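Long-range contacts in oxaloacetate acetyl hydrolase (Cryphonectria parasitica, PDB 3LYE), which belongs to the TIM-barrel proteins of the phosphoenolpyruvate phosphomutase family and binds calcium ions in this crystal structure: residues G12-R17 and R160-L165; A93-G98 and R107-Y112; L122-L127 and K137-R142. All coordinates share one frame; numbering follows the deposited sequence.

Contact 1 (G12-R17 and R160-L165); sequences GAKKLR and RSDFVL
Arg17 of helix 12-22 grips the backbone at Asp162 and Phe163, in the loop that leads from helix 142-158 into strand 164-169 of the TIM-barrel sheet. Its CB points toward that loop and its CG is anti to the backbone N (chi1 -178°). CD rests 3.9 Å from both Asp162 O and Asp162 CG. Beyond a bend at chi3, NE donates to Asp162 O at 2.8 Å in a fairly straight bond (160°) within the guanidinium plane. NH2 donates twice at 3.1 Å, to Asp162 O and Phe163 O, at more bent angles and from above both carbonyl planes. Asp162 O is thus held side-on by two nitrogens from one face, while Glu21 and Asp193 form salt bridges with NH1 and NH2 and further fix the group. Asp162 OD2 lies well out of the guanidinium plane, 4.2 Å from Arg17 NE; no N-H points at it, which leaves an attraction of charges rather than a salt bridge. One turn earlier, Ala13 CB sits 3.6 Å from Phe163 N, whose N-H closes an ST turn onto Ser161 OG. Leu16 and Val164 cross at about a right angle, CD2 to CG2 at 3.8 Å; the same Val164 CG2 lies over one face of the Arg17 guanidinium.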
loop_
_atom_site.group_PDB
_atom_site.type_symbol
_atom_site.label_atom_id
_atom_site.label_comp_id
_atom_site.label_asym_id
_atom_site.label_seq_id
_atom_site.Cartn_x
_atom_site.Cartn_y
_atom_site.Cartn_z
ATOM N N GLY A 12 3.409 -15.096 17.931
ATOM C CA GLY A 12 4.489 -15.802 17.294
ATOM C C GLY A 12 5.843 -15.608 17.905
ATOM O O GLY A 12 6.613 -16.568 18.023
ATOM N N ALA A 13 6.160 -14.391 18.323
ATOM C CA ALA A 13 7.480 -14.174 18.917
ATOM C C ALA A 13 7.655 -15.029 20.180
ATOM O O ALA A 13 8.685 -15.653 20.393
ATOM C CB ALA A 13 7.718 -12.727 19.223
ATOM N N LYS A 14 6.652 -14.998 21.032
ATOM C CA LYS A 14 6.675 -15.781 22.264
ATOM C C LYS A 14 6.793 -17.276 21.913
ATOM O O LYS A 14 7.562 -18.034 22.534
ATOM C CB LYS A 14 5.450 -15.487 23.147
ATOM C CG LYS A 14 5.535 -16.077 24.525
ATOM C CD LYS A 14 4.224 -16.009 25.263
ATOM C CE LYS A 14 4.282 -16.916 26.479
ATOM N NZ LYS A 14 2.938 -17.352 26.945
ATOM N N LYS A 15 6.069 -17.726 20.897
ATOM C CA LYS A 15 6.135 -19.128 20.508
ATOM C C LYS A 15 7.491 -19.548 19.984
ATOM O O LYS A 15 7.981 -20.634 20.292
ATOM C CB LYS A 15 5.104 -19.435 19.451
ATOM C CG LYS A 15 3.728 -19.340 19.915
ATOM C CD LYS A 15 2.793 -19.462 18.716
ATOM C CE LYS A 15 1.396 -19.429 19.169
ATOM N NZ LYS A 15 0.469 -19.748 18.065
ATOM N N LEU A 16 8.094 -18.716 19.159
ATOM C CA LEU A 16 9.394 -19.049 18.615
ATOM C C LEU A 16 10.440 -19.041 19.733
ATOM O O LEU A 16 11.307 -19.896 19.803
ATOM C CB LEU A 16 9.788 -18.056 17.536
ATOM C CG LEU A 16 11.152 -18.278 16.922
ATOM C CD1 LEU A 16 11.259 -19.632 16.231
ATOM C CD2 LEU A 16 11.474 -17.134 15.963
ATOM N N ARG A 17 10.337 -18.069 20.617
ATOM C CA ARG A 17 11.291 -17.972 21.719
ATOM C C ARG A 17 11.163 -19.220 22.592
ATOM O O ARG A 17 12.171 -19.719 23.082
ATOM C CB ARG A 17 11.099 -16.701 22.527
ATOM C CG ARG A 17 12.131 -16.621 23.617
ATOM C CD ARG A 17 12.320 -15.264 24.107
ATOM N NE ARG A 17 12.814 -14.366 23.082
ATOM C CZ ARG A 17 14.095 -14.124 22.820
ATOM N NH1 ARG A 17 15.064 -14.768 23.461
ATOM N NH2 ARG A 17 14.399 -13.232 21.889
ATOM N N ARG A 160 9.260 -4.320 24.793
ATOM C CA ARG A 160 9.000 -5.456 25.676
ATOM C C ARG A 160 8.550 -6.689 24.913
ATOM O O ARG A 160 7.680 -7.426 25.330
ATOM C CB ARG A 160 7.990 -4.993 26.744
ATOM C CG ARG A 160 8.674 -3.840 27.529
ATOM C CD ARG A 160 7.943 -3.172 28.678
ATOM N NE ARG A 160 6.719 -3.796 29.116
ATOM C CZ ARG A 160 5.686 -3.111 29.602
ATOM N NH1 ARG A 160 4.587 -3.764 29.993
ATOM N NH2 ARG A 160 5.751 -1.777 29.673
ATOM N N SER A 161 9.259 -6.943 23.828
ATOM C CA SER A 161 8.951 -8.051 22.954
ATOM C C SER A 161 9.910 -9.225 23.032
ATOM O O SER A 161 11.082 -9.048 23.315
ATOM C CB SER A 161 8.975 -7.510 21.519
ATOM O OG SER A 161 8.870 -8.510 20.533
ATOM N N ASP A 162 9.385 -10.413 22.770
ATOM C CA ASP A 162 10.151 -11.640 22.750
ATOM C C ASP A 162 10.779 -11.877 21.365
ATOM O O ASP A 162 11.396 -12.900 21.148
ATOM C CB ASP A 162 9.270 -12.832 23.075
ATOM C CG ASP A 162 9.107 -13.057 24.555
ATOM O OD1 ASP A 162 8.254 -13.863 24.904
ATOM O OD2 ASP A 162 9.834 -12.467 25.360
ATOM N N PHE A 163 10.624 -10.905 20.466
ATOM C CA PHE A 163 11.160 -10.969 19.086
ATOM C C PHE A 163 12.561 -11.589 19.075
ATOM O O PHE A 163 13.432 -11.146 19.807
ATOM C CB PHE A 163 11.205 -9.546 18.520
ATOM C CG PHE A 163 11.436 -9.448 17.029
ATOM C CD1 PHE A 163 12.662 -9.011 16.543
ATOM C CD2 PHE A 163 10.426 -9.707 16.132
ATOM C CE1 PHE A 163 12.877 -8.855 15.197
ATOM C CE2 PHE A 163 10.646 -9.519 14.786
ATOM C CZ PHE A 163 11.850 -9.080 14.340
ATOM N N VAL A 164 12.777 -12.506 18.133
ATOM C CA VAL A 164 14.064 -13.182 18.015
ATOM C C VAL A 164 14.889 -12.525 16.917
ATOM O O VAL A 164 14.555 -12.629 15.720
ATOM C CB VAL A 164 13.828 -14.663 17.718
ATOM C CG1 VAL A 164 15.138 -15.400 17.445
ATOM C CG2 VAL A 164 13.056 -15.293 18.869
ATOM N N LEU A 165 15.949 -11.833 17.329
ATOM C CA LEU A 165 16.808 -11.158 16.402
ATOM C C LEU A 165 17.962 -12.055 16.016
ATOM O O LEU A 165 18.729 -12.500 16.877
ATOM C CB LEU A 165 17.335 -9.846 17.001
ATOM C CG LEU A 165 18.229 -9.070 15.997
ATOM C CD1 LEU A 165 17.388 -8.469 14.833
ATOM C CD2 LEU A 165 19.001 -8.003 16.724
#

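Contact 2 (A93-G98 and R107-Y112); sequences ADMDTG and RTVEHY. With CA (calcium ion), chain B.
In the beta-alpha-beta unit of strand 91-94, helix 102-114 and strand 119-122, Tyr112 and Thr108 of the helix meet the end of the first strand and the type II' turn from Met95 to Gly98. Tyr112 OH donates to Asp94 O at 2.8 Å, arriving in the carbonyl plane, and the acceptor in turn lies at the ring edge. Tyr112 CE2 also touches Ala93 CB and Met95 CB, each at 3.8 Å and obliquely to the ring. Met95 CG stands between the backbone N and the carbonyl carbon (chi1 68°), and a bend at chi3 sets the CE methyl against the helix, 3.7 Å from Thr108 CG2, with Val109 CG2 nearly as close to the same methyl. Thr108 CG2 lies over one face of Tyr112, offset toward the rim. Its hydroxyl bonds to Met104 O within the helix; Gly98 O, 3.2 Å from Thr108 OG1, is a second acceptor within reach of the same proton.

On the far side of the strand end, Asp94 points away from the helix. Calcium is bound by Asp94 OD2 at 2.5 Å, by Asp96 OD1 at 2.4 Å and by five waters. Asp94 OD1 accepts from Asp96 N at 2.7 Å, from above the carboxylate plane, closing an Asx turn that ties the two calcium ligands together; a calcium-bound water also lies within bonding distance of Asp94 OD1. Asp96 OD2 is bonded to Tyr99 OH. Acidic metal ligands just past a strand, with the following helix packed behind, are characteristic of the C-terminal rim of a TIM barrel, where sites of this fold lie.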
loop_
_atom_site.group_PDB
_atom_site.type_symbol
_atom_site.label_atom_id
_atom_site.label_comp_id
_atom_site.label_asym_id
_atom_site.label_seq_id
_atom_site.Cartn_x
_atom_site.Cartn_y
_atom_site.Cartn_z
ATOM N N ALA A 93 11.238 -13.531 9.358
ATOM C CA ALA A 93 11.297 -12.815 8.107
ATOM C C ALA A 93 12.633 -12.160 7.875
ATOM O O ALA A 93 13.299 -11.729 8.804
ATOM C CB ALA A 93 10.235 -11.733 8.064
ATOM N N ASP A 94 13.048 -12.149 6.616
ATOM C CA ASP A 94 14.250 -11.446 6.243
ATOM C C ASP A 94 14.007 -9.955 6.510
ATOM O O ASP A 94 12.890 -9.473 6.251
ATOM C CB ASP A 94 14.412 -11.629 4.717
ATOM C CG ASP A 94 15.697 -11.080 4.132
ATOM O OD1 ASP A 94 16.502 -10.457 4.856
ATOM O OD2 ASP A 94 15.887 -11.311 2.900
ATOM N N MET A 95 14.972 -9.259 7.116
ATOM C CA MET A 95 14.870 -7.819 7.289
ATOM C C MET A 95 16.077 -7.130 6.607
ATOM O O MET A 95 16.360 -5.961 6.832
ATOM C CB MET A 95 14.609 -7.309 8.701
ATOM C CG MET A 95 15.736 -7.508 9.676
ATOM S SD MET A 95 15.468 -6.672 11.266
ATOM C CE MET A 95 15.853 -4.997 10.794
ATOM N N ASP A 96 16.799 -7.897 5.786
ATOM C CA ASP A 96 17.914 -7.361 5.029
ATOM C C ASP A 96 18.865 -6.545 5.930
ATOM O O ASP A 96 19.368 -7.110 6.901
ATOM C CB ASP A 96 17.348 -6.587 3.832
ATOM C CG ASP A 96 16.608 -7.478 2.889
ATOM O OD1 ASP A 96 17.279 -8.226 2.192
ATOM O OD2 ASP A 96 15.369 -7.476 2.887
ATOM N N THR A 97 19.147 -5.294 5.580
ATOM C CA THR A 97 20.022 -4.471 6.372
ATOM C C THR A 97 19.215 -3.442 7.202
ATOM O O THR A 97 19.790 -2.570 7.862
ATOM C CB THR A 97 21.016 -3.692 5.529
ATOM O OG1 THR A 97 20.289 -2.770 4.746
ATOM C CG2 THR A 97 21.834 -4.568 4.582
ATOM N N GLY A 98 17.890 -3.577 7.231
ATOM C CA GLY A 98 17.085 -2.638 7.974
ATOM C C GLY A 98 16.572 -1.477 7.153
ATOM O O GLY A 98 15.940 -0.588 7.695
ATOM N N ARG A 107 12.720 1.299 12.977
ATOM C CA ARG A 107 11.372 1.336 12.408
ATOM C C ARG A 107 10.976 -0.044 11.890
ATOM O O ARG A 107 9.880 -0.485 12.095
ATOM C CB ARG A 107 11.335 2.361 11.280
ATOM C CG ARG A 107 9.947 2.522 10.687
ATOM C CD ARG A 107 9.942 3.713 9.737
ATOM N NE ARG A 107 8.652 3.902 9.071
ATOM C CZ ARG A 107 7.602 4.486 9.644
ATOM N NH1 ARG A 107 7.685 4.977 10.865
ATOM N NH2 ARG A 107 6.452 4.561 8.982
ATOM N N THR A 108 11.906 -0.712 11.219
ATOM C CA THR A 108 11.659 -2.031 10.669
ATOM C C THR A 108 11.338 -3.028 11.781
ATOM O O THR A 108 10.365 -3.766 11.700
ATOM C CB THR A 108 12.878 -2.503 9.841
ATOM O OG1 THR A 108 13.082 -1.621 8.718
ATOM C CG2 THR A 108 12.659 -3.912 9.323
ATOM N N VAL A 109 12.167 -3.054 12.830
ATOM C CA VAL A 109 11.929 -3.969 13.912
ATOM C C VAL A 109 10.581 -3.659 14.567
ATOM O O VAL A 109 9.830 -4.576 14.867
ATOM C CB VAL A 109 13.118 -3.955 14.929
ATOM C CG1 VAL A 109 12.755 -4.801 16.160
ATOM C CG2 VAL A 109 14.374 -4.480 14.254
ATOM N N GLU A 110 10.295 -2.378 14.808
ATOM C CA GLU A 110 9.040 -2.011 15.439
ATOM C C GLU A 110 7.869 -2.477 14.588
ATOM O O GLU A 110 6.896 -3.000 15.117
ATOM C CB GLU A 110 9.041 -0.513 15.601
ATOM C CG GLU A 110 7.772 0.097 16.114
ATOM C CD GLU A 110 7.909 1.601 16.195
ATOM O OE1 GLU A 110 8.585 2.193 15.300
ATOM O OE2 GLU A 110 7.355 2.178 17.138
ATOM N N HIS A 111 7.918 -2.226 13.280
ATOM C CA HIS A 111 6.835 -2.620 12.379
ATOM C C HIS A 111 6.660 -4.144 12.318
ATOM O O HIS A 111 5.549 -4.655 12.317
ATOM C CB HIS A 111 7.039 -2.007 11.000
ATOM C CG HIS A 111 6.711 -0.550 10.959
ATOM N ND1 HIS A 111 5.942 0.012 9.973
ATOM C CD2 HIS A 111 7.034 0.462 11.796
ATOM C CE1 HIS A 111 5.786 1.301 10.210
ATOM N NE2 HIS A 111 6.412 1.596 11.328
ATOM N N TYR A 112 7.773 -4.860 12.294
ATOM C CA TYR A 112 7.724 -6.317 12.275
ATOM C C TYR A 112 7.075 -6.786 13.586
ATOM O O TYR A 112 6.198 -7.660 13.591
ATOM C CB TYR A 112 9.103 -6.942 12.091
ATOM C CG TYR A 112 9.582 -7.083 10.661
ATOM C CD1 TYR A 112 9.158 -6.210 9.647
ATOM C CD2 TYR A 112 10.497 -8.058 10.347
ATOM C CE1 TYR A 112 9.644 -6.346 8.361
ATOM C CE2 TYR A 112 10.980 -8.198 9.078
ATOM C CZ TYR A 112 10.537 -7.341 8.076
ATOM O OH TYR A 112 11.042 -7.481 6.795
HETATM CA CA CA B . 17.785 -10.455 1.522
HETATM O O HOH W 1 18.800 -11.012 3.589
HETATM O O HOH W 2 19.997 -9.377 1.386
HETATM O O HOH W 3 16.180 -10.041 -0.107
HETATM O O HOH W 4 19.066 -10.900 -0.615
HETATM O O HOH W 5 17.656 -12.444 1.531
#

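Contact 3 (L122-L127 and K137-R142); sequences LEDQIL and KKVVSR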
loop_
_atom_site.group_PDB
_atom_site.type_symbol
_atom_site.label_atom_id
_atom_site.label_comp_id
_atom_site.label_asym_id
_atom_site.label_seq_id
_atom_site.Cartn_x
_atom_site.Cartn_y
_atom_site.Cartn_z
ATOM N N LEU A 122 19.132 -9.826 10.282
ATOM C CA LEU A 122 19.711 -8.505 9.976
ATOM C C LEU A 122 21.174 -8.713 9.668
ATOM O O LEU A 122 21.896 -9.248 10.491
ATOM C CB LEU A 122 19.486 -7.639 11.225
ATOM C CG LEU A 122 20.092 -6.249 11.253
ATOM C CD1 LEU A 122 19.675 -5.434 10.057
ATOM C CD2 LEU A 122 19.649 -5.550 12.550
ATOM N N GLU A 123 21.593 -8.269 8.495
ATOM C CA GLU A 123 22.926 -8.475 7.991
ATOM C C GLU A 123 23.848 -7.305 7.930
ATOM O O GLU A 123 23.476 -6.172 8.230
ATOM C CB GLU A 123 22.781 -9.119 6.588
ATOM C CG GLU A 123 22.325 -8.135 5.523
ATOM C CD GLU A 123 21.532 -8.761 4.377
ATOM O OE1 GLU A 123 21.548 -8.188 3.275
ATOM O OE2 GLU A 123 20.854 -9.777 4.583
ATOM N N ASP A 124 25.094 -7.638 7.588
ATOM C CA ASP A 124 26.178 -6.681 7.474
ATOM C C ASP A 124 26.497 -6.238 6.061
ATOM O O ASP A 124 27.519 -5.610 5.852
ATOM C CB ASP A 124 27.428 -7.186 8.218
ATOM C CG ASP A 124 27.942 -8.519 7.707
ATOM O OD1 ASP A 124 29.020 -8.910 8.189
ATOM O OD2 ASP A 124 27.241 -9.182 6.907
ATOM N N GLN A 125 25.641 -6.529 5.087
ATOM C CA GLN A 125 25.934 -6.089 3.718
ATOM C C GLN A 125 25.729 -4.599 3.508
ATOM O O GLN A 125 25.068 -3.930 4.297
ATOM C CB GLN A 125 24.976 -6.740 2.736
ATOM C CG GLN A 125 25.145 -8.165 2.593
ATOM C CD GLN A 125 24.449 -8.679 1.338
ATOM O OE1 GLN A 125 24.664 -8.197 0.238
ATOM N NE2 GLN A 125 23.621 -9.655 1.517
ATOM N N ILE A 126 26.288 -4.069 2.431
ATOM C CA ILE A 126 26.111 -2.663 2.141
ATOM C C ILE A 126 24.647 -2.594 1.729
ATOM O O ILE A 126 24.098 -3.553 1.198
ATOM C CB ILE A 126 27.069 -2.186 1.045
ATOM C CG1 ILE A 126 28.384 -1.805 1.699
ATOM C CG2 ILE A 126 26.505 -1.015 0.282
ATOM C CD1 ILE A 126 29.005 -2.940 2.378
ATOM N N LEU A 127 24.019 -1.457 1.943
ATOM C CA LEU A 127 22.610 -1.322 1.609
ATOM C C LEU A 127 22.354 -0.963 0.155
ATOM O O LEU A 127 21.318 -1.308 -0.421
ATOM C CB LEU A 127 22.012 -0.277 2.549
ATOM C CG LEU A 127 21.786 1.174 2.105
ATOM C CD1 LEU A 127 21.054 1.963 3.200
ATOM C CD2 LEU A 127 23.093 1.843 1.801
ATOM N N LYS A 137 30.533 -9.990 -2.808
ATOM C CA LYS A 137 29.648 -9.602 -1.706
ATOM C C LYS A 137 30.395 -8.755 -0.676
ATOM O O LYS A 137 31.251 -9.242 0.061
ATOM C CB LYS A 137 29.024 -10.826 -1.073
ATOM C CG LYS A 137 27.802 -10.482 -0.271
ATOM C CD LYS A 137 26.848 -11.652 -0.173
ATOM C CE LYS A 137 27.480 -12.824 0.550
ATOM N NZ LYS A 137 26.476 -13.853 0.943
ATOM N N LYS A 138 29.998 -7.489 -0.607
ATOM C CA LYS A 138 30.606 -6.502 0.276
ATOM C C LYS A 138 29.910 -6.274 1.583
ATOM O O LYS A 138 28.694 -6.203 1.627
ATOM C CB LYS A 138 30.579 -5.160 -0.443
ATOM C CG LYS A 138 31.826 -4.334 -0.280
ATOM C CD LYS A 138 32.971 -4.946 -1.065
ATOM C CE LYS A 138 34.073 -3.935 -1.338
ATOM N NZ LYS A 138 34.676 -3.361 -0.091
ATOM N N VAL A 139 30.695 -6.117 2.644
ATOM C CA VAL A 139 30.109 -5.876 3.958
ATOM C C VAL A 139 30.627 -4.573 4.544
ATOM O O VAL A 139 31.691 -4.076 4.171
ATOM C CB VAL A 139 30.401 -7.004 4.955
ATOM C CG1 VAL A 139 29.741 -8.282 4.517
ATOM C CG2 VAL A 139 31.895 -7.176 5.188
ATOM N N VAL A 140 29.859 -4.034 5.487
ATOM C CA VAL A 140 30.226 -2.794 6.143
ATOM C C VAL A 140 31.218 -3.142 7.242
ATOM O O VAL A 140 31.505 -4.310 7.493
ATOM C CB VAL A 140 29.000 -2.068 6.758
ATOM C CG1 VAL A 140 28.006 -1.654 5.672
ATOM C CG2 VAL A 140 28.320 -2.937 7.824
ATOM N N SER A 141 31.789 -2.123 7.868
ATOM C CA SER A 141 32.730 -2.365 8.936
ATOM C C SER A 141 32.035 -3.034 10.133
ATOM O O SER A 141 30.817 -2.981 10.281
ATOM C CB SER A 141 33.341 -1.049 9.384
ATOM O OG SER A 141 32.388 -0.270 10.054
ATOM N N ARG A 142 32.821 -3.629 11.016
ATOM C CA ARG A 142 32.267 -4.287 12.172
ATOM C C ARG A 142 31.463 -3.279 12.999
ATOM O O ARG A 142 30.326 -3.545 13.426
ATOM C CB ARG A 142 33.371 -4.918 13.004
ATOM C CG ARG A 142 32.801 -5.803 14.066
ATOM C CD ARG A 142 33.851 -6.482 14.908
ATOM N NE ARG A 142 34.809 -7.287 14.162
ATOM C CZ ARG A 142 35.911 -7.782 14.717
ATOM N NH1 ARG A 142 36.156 -7.542 15.995
ATOM N NH2 ARG A 142 36.770 -8.497 14.011
HETATM O O HOH W 6 26.631 -6.245 -0.445
#
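Asp124 and Val140, with Ile126 and Lys138, join two loop segments between strand 119-122 and helix 142-158. Val140 N donates to Asp124 O at 2.8 Å in a nearly straight bond (165°) that lies almost along the C=O axis. The partner bond, Ile126 N to Lys138 O at 3.3 Å, is weak. Together they frame Gln125 and Val139 as a non-hydrogen-bonded antiparallel pair, a single bridge. Lys138 O also accepts from a water at 2.9 Å, and this water donates to Gln125 OE1 too, so side chain and backbone are linked across the contact. The Asp124 carboxylate runs alongside Val139, with OD2 3.6 Å from CG1. Asp124 OD1 makes a salt bridge to Arg183 and a hydrogen bond to Thr169 OG1, and OD2 accepts from the backbone N of Asp170. Arg148 NH2 bonds to Gln125 O and Glu123 O, and Lys137 NZ makes a salt bridge to Asp170. Apolar contact adds to the polar links where Ile126 CG1 comes 4.0 Å from Val140 CG1. With one strong bond, one weak bond and a water bridge, the direct pairing is slight, and much of the polar bonding of these residues, including both Asp124 carboxylate oxygens, is to partners outside the two segments.

Overall arrangement
From the N terminus, helix 12-22 enters contact 1 and the chain then runs 142 residues before returning at 160-165, the widest of the three loops. Contacts 2 and 3 both nest inside it, in series: 93-98 closes onto 107-112 before 122-127 opens toward 137-142. Strand 119-122 connects them, and Asp96 O probably accepts from Glu123 N at 3.0 Å. Residues 129-136, within the loop of contact 3, are not modelled. Phe163 packs on Tyr112 and Val109, joining contact 1 to contact 2, and Leu165 touches Leu122 of contact 3. Neighbouring strands 91-94, 119-122 and 164-169 of the parallel sheet thus link all three.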